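Local coordinates for protein short chain dehydrogenase (A0QTM2 homolog) (Mycobacterium thermoresistibile, PDB 3SC4) that probably catalyses NAD(P)-dependent oxidation or reduction of a still undefined substrate, as a member of the short-chain dehydrogenase family with a Rossmann-type fold, at residues Asn35-Ala40 / Gln66-Val71; Trp195-Val200 / Leu244-Leu249. One frame throughout, in Å; residues are numbered along the deposited sequence.

Contact 1. Residues Asn35-Ala40 / Gln66-Val71; sequences NVALVA and QALPIV
Leu-38 holds its CG in the crowded position between backbone N and carbonyl carbon (chi1 54°), and this turns the tip of the side chain across to the neighbouring strand, where its CD2 lies 3.8 Å from Pro-69 CA. Ile-70 reaches back along the other face: with CG1 anti to its carbonyl carbon (chi1 -56°) and an extended chi2, its CD1 arrives 4.1 Å from Ala-37 CB, two residues before its register partner Val-39 and on the same face. One reach is directly across, the other diagonal, and together they pack the two faces of a parallel strand pair whose short segment axes approach to 4.7 Å and cross at 17°. Five backbone bonds of alternating direction join it. The shortest runs from Ile-70 N to Leu-38 O at 2.8 Å, nearly along the C=O axis, whereas Leu-38 N meets Leu-68 O from above the carbonyl plane. Pro-69 lies between Leu-68 and Ile-70, whose N-H groups bond to 35-40, so its lack of an N-H removes none of the five. Helix 77-91 covers the face of Ala-37, Leu-68 and Ile-70 through Thr-87 and Phe-91; helix 53-63, the crossover of this beta-alpha-beta unit, covers that of Leu-38 and Pro-69 with Ala-56 and Tyr-54. Strand 11-15 pairs with the far edge of 35-40, leaving 66-71 outermost in the chain's sheet.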
# COMPACT_ATOMS: atom_id res chain seq x y z
N ASN B 35 -27.21 11.04 -12.21
CA ASN B 35 -27.39 9.61 -12.01
C ASN B 35 -26.31 9.08 -11.05
O ASN B 35 -25.17 9.55 -11.08
CB ASN B 35 -27.34 8.87 -13.34
CG ASN B 35 -28.18 9.56 -14.43
OD1 ASN B 35 -29.29 10.05 -14.19
ND2 ASN B 35 -27.61 9.63 -15.63
N VAL B 36 -26.69 8.14 -10.19
CA VAL B 36 -25.77 7.54 -9.25
C VAL B 36 -25.99 6.03 -9.17
O VAL B 36 -27.03 5.58 -8.77
CB VAL B 36 -25.99 8.10 -7.84
CG1 VAL B 36 -25.07 7.37 -6.83
CG2 VAL B 36 -25.74 9.60 -7.82
N ALA B 37 -24.99 5.26 -9.57
CA ALA B 37 -24.99 3.82 -9.35
C ALA B 37 -24.19 3.57 -8.09
O ALA B 37 -23.13 4.16 -7.90
CB ALA B 37 -24.37 3.07 -10.53
N LEU B 38 -24.72 2.72 -7.21
CA LEU B 38 -24.08 2.44 -5.93
C LEU B 38 -23.99 0.94 -5.80
O LEU B 38 -24.96 0.22 -6.07
CB LEU B 38 -24.83 3.08 -4.75
CG LEU B 38 -26.34 2.86 -4.49
CD1 LEU B 38 -26.72 3.40 -3.13
CD2 LEU B 38 -27.19 3.53 -5.51
N VAL B 39 -22.81 0.46 -5.42
CA VAL B 39 -22.57 -0.97 -5.31
C VAL B 39 -22.25 -1.34 -3.85
O VAL B 39 -21.41 -0.69 -3.22
CB VAL B 39 -21.46 -1.41 -6.29
CG1 VAL B 39 -20.11 -0.84 -5.86
CG2 VAL B 39 -21.40 -2.92 -6.38
N ALA B 40 -22.94 -2.35 -3.31
CA ALA B 40 -22.61 -2.94 -1.99
C ALA B 40 -22.68 -4.47 -2.01
O ALA B 40 -23.27 -5.06 -2.91
CB ALA B 40 -23.51 -2.38 -0.91
N GLN B 66 -31.33 10.04 -10.26
CA GLN B 66 -31.75 8.69 -10.64
C GLN B 66 -30.77 7.73 -9.96
O GLN B 66 -29.56 7.98 -9.91
CB GLN B 66 -31.76 8.56 -12.17
CG GLN B 66 -33.14 8.61 -12.86
CD GLN B 66 -34.08 9.76 -12.38
OE1 GLN B 66 -33.83 10.96 -12.62
NE2 GLN B 66 -35.19 9.39 -11.71
N ALA B 67 -31.29 6.64 -9.40
CA ALA B 67 -30.49 5.71 -8.61
C ALA B 67 -30.47 4.33 -9.24
O ALA B 67 -31.47 3.88 -9.78
CB ALA B 67 -30.99 5.63 -7.18
N LEU B 68 -29.33 3.67 -9.14
CA LEU B 68 -29.18 2.30 -9.61
C LEU B 68 -28.45 1.52 -8.52
O LEU B 68 -27.23 1.44 -8.52
CB LEU B 68 -28.42 2.25 -10.94
CG LEU B 68 -28.32 0.86 -11.55
CD1 LEU B 68 -29.70 0.34 -11.98
CD2 LEU B 68 -27.34 0.87 -12.72
N PRO B 69 -29.20 0.96 -7.57
CA PRO B 69 -28.55 0.15 -6.56
C PRO B 69 -28.15 -1.17 -7.16
O PRO B 69 -28.95 -1.76 -7.86
CB PRO B 69 -29.65 -0.06 -5.52
CG PRO B 69 -30.94 -0.02 -6.34
CD PRO B 69 -30.67 0.97 -7.43
N ILE B 70 -26.93 -1.61 -6.91
CA ILE B 70 -26.39 -2.85 -7.47
C ILE B 70 -25.81 -3.67 -6.31
O ILE B 70 -25.02 -3.16 -5.50
CB ILE B 70 -25.27 -2.54 -8.48
CG1 ILE B 70 -25.81 -1.60 -9.56
CG2 ILE B 70 -24.70 -3.82 -9.08
CD1 ILE B 70 -24.78 -1.00 -10.46
N VAL B 71 -26.22 -4.93 -6.22
CA VAL B 71 -25.58 -5.87 -5.32
C VAL B 71 -24.28 -6.39 -5.95
O VAL B 71 -24.30 -6.96 -7.04
CB VAL B 71 -26.48 -7.05 -5.01
CG1 VAL B 71 -25.65 -8.20 -4.38
CG2 VAL B 71 -27.61 -6.58 -4.10

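Contact 2. Residues Trp195-Val200 / Leu244-Leu249; sequences WPRTTV and LCEDVL
The guanidinium of Arg-197 has Leu-244 CD1 over one face, 3.2 Å above the plane and offset toward the rim, and the carboxylate of Asp-247 at its edge. On the indole of Trp-195, Pro-196 CD lies over one face and Leu-244 CD2 at the edge, while NE1 bonds Leu-272 O. The guanidinium and Asp-247 carboxylate planes are only 6° apart, and the grip is side-on: Arg-197 NE gives a bond of 2.7 Å to Asp-247 OD1, and Arg-197 NH2 one of 2.9 Å to Asp-247 OD2. Both bonds are nearly straight, and each oxygen uses its syn lone pair, which fixes the rotation of both groups. An Arg-197 chain extended from CG to NE carries the charge there. Glu-246, bent at chi2, instead turns its carboxylate 80° from the guanidinium and takes the backbone N-H of Arg-197 on OE1 at 3.1 Å. Its OE2 forms a salt bridge with Arg-219, expected to keep it ionised, and also accepts from water 1, which in turn accepts from Thr-198 N and donates to Thr-198 OG1. Leu-244 is the N-cap residue, and Cys-245 N reaches Trp-195 O at 2.8 Å, from above the carbonyl plane. The contact thus ties the loop leaving strand 190-195 to the first turn of helix 245-252, with Tyr-224 of helix 222-232 against Pro-196 and Cys-245, and helix 164-183 against Trp-195.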
# COMPACT_ATOMS: atom_id res chain seq x y z
N TRP B 195 -10.11 13.87 2.33
CA TRP B 195 -10.09 13.39 3.72
C TRP B 195 -10.52 14.52 4.68
O TRP B 195 -10.14 15.67 4.48
CB TRP B 195 -8.66 12.95 4.03
CG TRP B 195 -8.46 12.13 5.29
CD1 TRP B 195 -7.76 12.49 6.39
CD2 TRP B 195 -8.89 10.79 5.52
NE1 TRP B 195 -7.75 11.48 7.30
CE2 TRP B 195 -8.45 10.42 6.79
CE3 TRP B 195 -9.64 9.87 4.77
CZ2 TRP B 195 -8.72 9.17 7.36
CZ3 TRP B 195 -9.91 8.63 5.32
CH2 TRP B 195 -9.46 8.29 6.61
N PRO B 196 -11.30 14.21 5.72
CA PRO B 196 -11.79 15.25 6.60
C PRO B 196 -10.84 15.50 7.77
O PRO B 196 -10.14 14.60 8.20
CB PRO B 196 -13.10 14.66 7.09
CG PRO B 196 -12.82 13.22 7.20
CD PRO B 196 -11.80 12.89 6.14
N ARG B 197 -10.83 16.70 8.31
CA ARG B 197 -9.89 17.03 9.37
C ARG B 197 -10.32 16.52 10.73
O ARG B 197 -9.49 16.38 11.62
CB ARG B 197 -9.68 18.55 9.48
CG ARG B 197 -8.77 19.11 8.46
CD ARG B 197 -8.45 20.55 8.78
NE ARG B 197 -7.41 21.05 7.89
CZ ARG B 197 -6.11 21.13 8.18
NH1 ARG B 197 -5.63 20.75 9.36
NH2 ARG B 197 -5.27 21.61 7.28
N THR B 198 -11.62 16.33 10.91
CA THR B 198 -12.14 15.86 12.18
C THR B 198 -12.79 14.51 11.97
O THR B 198 -12.97 14.09 10.83
CB THR B 198 -13.23 16.79 12.69
OG1 THR B 198 -14.42 16.58 11.92
CG2 THR B 198 -12.77 18.25 12.60
N THR B 199 -13.17 13.84 13.04
CA THR B 199 -14.00 12.65 12.91
C THR B 199 -15.35 13.14 12.43
O THR B 199 -15.75 14.23 12.77
CB THR B 199 -14.21 11.92 14.23
OG1 THR B 199 -14.59 12.88 15.24
CG2 THR B 199 -12.94 11.27 14.63
N VAL B 200 -16.02 12.32 11.63
CA VAL B 200 -17.36 12.61 11.14
C VAL B 200 -18.38 11.70 11.80
O VAL B 200 -18.28 10.48 11.69
CB VAL B 200 -17.47 12.39 9.61
CG1 VAL B 200 -18.90 12.61 9.18
CG2 VAL B 200 -16.51 13.33 8.87
N LEU B 244 -7.80 17.92 1.91
CA LEU B 244 -8.56 17.92 3.16
C LEU B 244 -9.90 18.67 2.99
O LEU B 244 -9.91 19.74 2.40
CB LEU B 244 -7.74 18.60 4.24
CG LEU B 244 -6.47 17.87 4.69
CD1 LEU B 244 -5.67 18.71 5.70
CD2 LEU B 244 -6.84 16.53 5.27
N CYS B 245 -11.00 18.16 3.52
CA CYS B 245 -12.31 18.76 3.25
C CYS B 245 -12.37 20.27 3.60
O CYS B 245 -12.65 21.12 2.75
CB CYS B 245 -13.41 18.02 4.01
SG CYS B 245 -13.65 16.31 3.43
N GLU B 246 -12.08 20.58 4.85
CA GLU B 246 -12.19 21.94 5.32
C GLU B 246 -11.34 22.90 4.47
O GLU B 246 -11.81 23.97 4.07
CB GLU B 246 -11.80 22.01 6.79
CG GLU B 246 -12.83 21.40 7.73
CD GLU B 246 -12.64 19.91 7.95
OE1 GLU B 246 -12.10 19.21 7.05
OE2 GLU B 246 -13.07 19.44 9.03
N ASP B 247 -10.12 22.51 4.15
CA ASP B 247 -9.25 23.33 3.30
C ASP B 247 -9.89 23.59 1.93
O ASP B 247 -9.87 24.71 1.43
CB ASP B 247 -7.86 22.70 3.15
CG ASP B 247 -7.21 22.41 4.48
OD1 ASP B 247 -7.91 21.91 5.39
OD2 ASP B 247 -6.00 22.66 4.64
N VAL B 248 -10.43 22.55 1.32
CA VAL B 248 -11.06 22.68 0.02
C VAL B 248 -12.21 23.68 0.10
O VAL B 248 -12.39 24.54 -0.79
CB VAL B 248 -11.56 21.31 -0.48
CG1 VAL B 248 -12.51 21.46 -1.65
CG2 VAL B 248 -10.37 20.46 -0.85
N LEU B 249 -12.97 23.58 1.19
CA LEU B 249 -14.13 24.43 1.37
C LEU B 249 -13.75 25.91 1.52
O LEU B 249 -14.35 26.75 0.86
CB LEU B 249 -15.00 23.93 2.53
CG LEU B 249 -15.80 22.65 2.15
CD1 LEU B 249 -16.31 21.94 3.39
CD2 LEU B 249 -16.97 22.95 1.17
O HOH W 1 -13.92 16.94 9.38

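In the fold
From the N terminus, the chain forms strand 11-15 and helix 20-30 before 35-40. Contact 1 then closes a short loop through helix 53-63, completing one beta-alpha-beta unit at the 66-71 end of the sheet. The chain next builds strands 96-99 and 146-149 and reaches 190-195, beyond which contact 2 closes a second loop holding helices 203-209 and 222-232 and strand 242-244. The two loops are in series, neither nesting nor crossing. The centres of contact 1 and contact 2 are about 25 Å apart, on opposite sides of the chain's centre. The nearest atoms of contact 1 and contact 2 are about 17 Å apart. Together they tie up both ends of a seven-stranded parallel sheet of order 3-2-1-4-5-6-7, as in classical short-chain dehydrogenases.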